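Local coordinates for PUM-HD domain-containing protein (PDB 7CGF) that binds PBE-RNA through its Pumilio homology domain and probably recognises the 3' untranslated regions of messenger RNAs, at residues K161-V166 and V198-E203. The protein carries 2 engineered substitutions. Residues are numbered along the deposited sequence; the frame is centred on the assembly and turned at random.
With nucleotides of chain B.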
ATOM      1  N   LYS A 161       3.875  -4.913   5.435  1.00 16.52           N
ATOM      2  CA  LYS A 161       3.772  -6.367   5.515  1.00 16.08           C
ATOM      3  C   LYS A 161       3.379  -6.805   6.917  1.00 18.61           C
ATOM      4  O   LYS A 161       2.563  -7.721   7.084  1.00 17.71           O
ATOM      5  CB  LYS A 161       5.097  -7.020   5.102  1.00 17.55           C
ATOM      6  CG  LYS A 161       5.043  -8.550   4.994  1.00 21.13           C
ATOM      7  CD  LYS A 161       4.061  -8.996   3.917  1.00 21.82           C
ATOM      8  CE  LYS A 161       4.703  -9.081   2.541  1.00 32.54           C
ATOM      9  NZ  LYS A 161       3.738  -9.609   1.527  1.00 37.88           N
ATOM     10  N   ALA A 162       3.949  -6.163   7.943  1.00 15.56           N
ATOM     11  CA  ALA A 162       3.573  -6.498   9.317  1.00 16.16           C
ATOM     12  C   ALA A 162       2.079  -6.287   9.546  1.00 18.45           C
ATOM     13  O   ALA A 162       1.401  -7.131  10.153  1.00 17.19           O
ATOM     14  CB  ALA A 162       4.381  -5.658  10.302  1.00 16.99           C
ATOM     15  N   ILE A 163       1.555  -5.141   9.103  1.00 17.18           N
ATOM     16  CA  ILE A 163       0.133  -4.849   9.285  1.00 15.14           C
ATOM     17  C   ILE A 163      -0.725  -5.850   8.532  1.00 18.49           C
ATOM     18  O   ILE A 163      -1.811  -6.230   8.997  1.00 19.84           O
ATOM     19  CB  ILE A 163      -0.160  -3.394   8.853  1.00 14.55           C
ATOM     20  CG1 ILE A 163       0.532  -2.422   9.809  1.00 14.58           C
ATOM     21  CG2 ILE A 163      -1.668  -3.110   8.819  1.00 16.10           C
ATOM     22  CD1 ILE A 163       0.693  -1.006   9.227  1.00 18.58           C
ATOM     23  N   GLU A 164      -0.255  -6.302   7.367  1.00 16.99           N
ATOM     24  CA  GLU A 164      -1.019  -7.250   6.564  1.00 19.46           C
ATOM     25  C   GLU A 164      -1.066  -8.640   7.198  1.00 21.56           C
ATOM     26  O   GLU A 164      -2.092  -9.326   7.107  1.00 24.43           O
ATOM     27  CB  GLU A 164      -0.408  -7.334   5.165  1.00 18.82           C
ATOM     28  CG  GLU A 164      -0.653  -6.102   4.315  1.00 22.04           C
ATOM     29  CD  GLU A 164       0.272  -6.046   3.103  1.00 32.87           C
ATOM     30  OE1 GLU A 164       1.080  -6.994   2.912  1.00 33.39           O
ATOM     31  OE2 GLU A 164       0.192  -5.047   2.358  1.00 41.63           O
ATOM     32  N   LYS A 165       0.026  -9.079   7.832  1.00 19.39           N
ATOM     33  CA  LYS A 165       0.231 -10.496   8.138  1.00 18.22           C
ATOM     34  C   LYS A 165       0.229 -10.830   9.621  1.00 20.94           C
ATOM     35  O   LYS A 165       0.286 -12.015   9.970  1.00 25.21           O
ATOM     36  CB  LYS A 165       1.565 -10.982   7.541  1.00 22.78           C
ATOM     37  CG  LYS A 165       1.659 -10.857   6.054  1.00 20.68           C
ATOM     38  CD  LYS A 165       0.665 -11.744   5.340  1.00 25.73           C
ATOM     39  CE  LYS A 165       0.905 -13.215   5.661  1.00 32.71           C
ATOM     40  NZ  LYS A 165       0.288 -14.096   4.623  1.00 41.33           N
ATOM     41  N   VAL A 166       0.185  -9.843  10.504  1.00 21.28           N
ATOM     42  CA  VAL A 166       0.264 -10.084  11.939  1.00 20.20           C
ATOM     43  C   VAL A 166      -1.050  -9.658  12.582  1.00 23.71           C
ATOM     44  O   VAL A 166      -1.648  -8.646  12.196  1.00 23.04           O
ATOM     45  CB  VAL A 166       1.454  -9.335  12.564  1.00 22.85           C
ATOM     46  CG1 VAL A 166       1.580  -9.656  14.036  1.00 24.97           C
ATOM     47  CG2 VAL A 166       2.748  -9.693  11.825  1.00 19.78           C
ATOM     48  N   VAL A 198      -0.551   4.282   6.656  1.00 13.54           N
ATOM     49  CA  VAL A 198      -1.864   4.674   7.176  1.00 12.54           C
ATOM     50  C   VAL A 198      -2.968   3.908   6.462  1.00 14.73           C
ATOM     51  O   VAL A 198      -3.906   3.401   7.095  1.00 16.21           O
ATOM     52  CB  VAL A 198      -2.066   6.192   7.053  1.00 11.98           C
ATOM     53  CG1 VAL A 198      -3.494   6.595   7.532  1.00 13.80           C
ATOM     54  CG2 VAL A 198      -0.998   6.958   7.817  1.00 14.04           C
ATOM     55  N   GLN A 199      -2.876   3.796   5.131  1.00 13.81           N
ATOM     56  CA  GLN A 199      -3.894   3.051   4.399  1.00 14.06           C
ATOM     57  C   GLN A 199      -3.954   1.595   4.844  1.00 17.38           C
ATOM     58  O   GLN A 199      -5.050   1.035   5.000  1.00 15.91           O
ATOM     59  CB  GLN A 199      -3.635   3.141   2.899  1.00 14.16           C
ATOM     60  CG  GLN A 199      -3.894   4.539   2.379  1.00 15.95           C
ATOM     61  CD  GLN A 199      -3.428   4.714   0.957  1.00 22.01           C
ATOM     62  OE1 GLN A 199      -3.981   4.109   0.037  1.00 22.45           O
ATOM     63  NE2 GLN A 199      -2.386   5.535   0.764  1.00 22.29           N
ATOM     64  N   ARG A 200      -2.794   0.958   5.028  1.00 15.65           N
ATOM     65  CA  ARG A 200      -2.775  -0.441   5.441  1.00 15.13           C
ATOM     66  C   ARG A 200      -3.404  -0.609   6.821  1.00 17.31           C
ATOM     67  O   ARG A 200      -4.167  -1.558   7.058  1.00 17.16           O
ATOM     68  CB  ARG A 200      -1.336  -0.970   5.406  1.00 18.02           C
ATOM     69  CG  ARG A 200      -1.176  -2.420   4.953  1.00 23.40           C
ATOM     70  CD  ARG A 200      -1.654  -2.670   3.523  1.00 30.74           C
ATOM     71  NE  ARG A 200      -0.927  -1.854   2.555  1.00 29.23           N
ATOM     72  CZ  ARG A 200      -1.480  -0.928   1.767  1.00 31.99           C
ATOM     73  NH1 ARG A 200      -0.725  -0.226   0.925  1.00 27.66           N
ATOM     74  NH2 ARG A 200      -2.780  -0.709   1.794  1.00 28.70           N
ATOM     75  N   CYS A 201      -3.129   0.329   7.734  1.00 13.66           N
ATOM     76  CA  CYS A 201      -3.776   0.301   9.044  0.52 15.80           C
ATOM     77  C   CYS A 201      -5.290   0.404   8.932  1.00 16.61           C
ATOM     78  O   CYS A 201      -6.021  -0.315   9.632  1.00 17.44           O
ATOM     79  CB  CYS A 201      -3.242   1.428   9.919  0.52 15.22           C
ATOM     80  SG  CYS A 201      -1.599   1.099  10.505  0.52 16.39           S
ATOM     81  N   LEU A 202      -5.791   1.296   8.068  1.00 15.42           N
ATOM     82  CA  LEU A 202      -7.241   1.433   7.912  1.00 15.21           C
ATOM     83  C   LEU A 202      -7.872   0.167   7.349  1.00 19.23           C
ATOM     84  O   LEU A 202      -9.030  -0.143   7.670  1.00 20.71           O
ATOM     85  CB  LEU A 202      -7.558   2.631   7.013  1.00 12.95           C
ATOM     86  CG  LEU A 202      -7.121   3.974   7.581  1.00 16.67           C
ATOM     87  CD1 LEU A 202      -7.279   5.054   6.502  1.00 16.43           C
ATOM     88  CD2 LEU A 202      -7.931   4.314   8.825  1.00 18.23           C
ATOM     89  N   GLU A 203      -7.125  -0.581   6.533  1.00 18.78           N
ATOM     90  CA  GLU A 203      -7.618  -1.824   5.942  1.00 17.51           C
ATOM     91  C   GLU A 203      -7.649  -2.977   6.935  1.00 20.37           C
ATOM     92  O   GLU A 203      -8.572  -3.797   6.890  1.00 22.91           O
ATOM     93  CB  GLU A 203      -6.745  -2.230   4.758  1.00 19.65           C
ATOM     94  CG  GLU A 203      -6.943  -1.390   3.527  1.00 24.03           C
ATOM     95  CD  GLU A 203      -5.801  -1.553   2.551  1.00 27.33           C
ATOM     96  OE1 GLU A 203      -4.831  -2.273   2.883  1.00 25.37           O
ATOM     97  OE2 GLU A 203      -5.875  -0.955   1.455  1.00 24.74           O
TER
ATOM     98  P     A B   4      -0.117   8.654 -11.056  1.00 61.69           P
ATOM     99  OP1   A B   4       1.090   8.882 -11.884  1.00 63.40           O
ATOM    100  OP2   A B   4      -1.122   7.651 -11.471  1.00 60.01           O
ATOM    101  O5'   A B   4       0.388   8.279  -9.601  1.00 63.57           O
ATOM    102  C5'   A B   4       1.566   8.879  -9.103  1.00 67.03           C
ATOM    103  C4'   A B   4       1.790   8.579  -7.648  1.00 66.41           C
ATOM    104  O4'   A B   4       0.537   8.566  -6.927  1.00 64.30           O
ATOM    105  C3'   A B   4       2.399   7.236  -7.292  1.00 63.35           C
ATOM    106  O3'   A B   4       3.784   7.152  -7.569  1.00 65.76           O
ATOM    107  C2'   A B   4       2.083   7.147  -5.808  1.00 64.15           C
ATOM    108  O2'   A B   4       2.981   7.962  -5.071  1.00 64.95           O
ATOM    109  C1'   A B   4       0.700   7.801  -5.753  1.00 63.03           C
ATOM    110  N9    A B   4      -0.379   6.812  -5.589  1.00 26.95           N
ATOM    111  C8    A B   4      -1.132   6.014  -6.418  1.00 25.77           C
ATOM    112  N7    A B   4      -1.994   5.262  -5.745  1.00 26.76           N
ATOM    113  C5    A B   4      -1.765   5.585  -4.400  1.00 21.39           C
ATOM    114  C6    A B   4      -2.295   5.193  -3.152  1.00 21.07           C
ATOM    115  N6    A B   4      -3.263   4.297  -2.949  1.00 21.91           N
ATOM    116  N1    A B   4      -1.786   5.774  -2.050  1.00 19.83           N
ATOM    117  C2    A B   4      -0.830   6.671  -2.140  1.00 20.59           C
ATOM    118  N3    A B   4      -0.248   7.120  -3.246  1.00 26.10           N
ATOM    119  C4    A B   4      -0.771   6.528  -4.323  1.00 18.46           C
TER
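R200 reaches from helix 194-204 to I163 and E164 on helix 155-165. The two segments run almost parallel, 6° apart, and belong to successive predicted Pumilio repeats. R200 CB lies 4.0 Å from I163 CG2, and that methyl also rests on the R200 carbonyl. CG then lies against E164 CG. The chain bends at chi2 (62°) and again at chi3, which brings R200 CD to 3.2 Å from E164 OE2. R200 NE forms a salt bridge with E164 OE2 at 3.4 Å. The carboxylate and guanidinium planes are 36° apart. R200 NH2 donates a hydrogen bond to E203 OE1 at 2.8 Å, near the guanidinium plane but from above the carboxylate plane; NH1 hydrogen-bonds to Q160 OE1. I163 CD1 also comes near C201 SG in one of the two conformers of that cysteine. Next to R200, Q199 NE2 donates to A4 N1 of chain B at 2.9 Å, and Q199 OE1 probably accepts from N6. The RNA-facing helices of a PUF superhelix are thus joined by I163 packing and a salt-bridge network that also includes K161. The two carboxylates and Q160 hold the guanidinium, while R200 packs on a guanine base. The acidic partners would probably temper its positive charge.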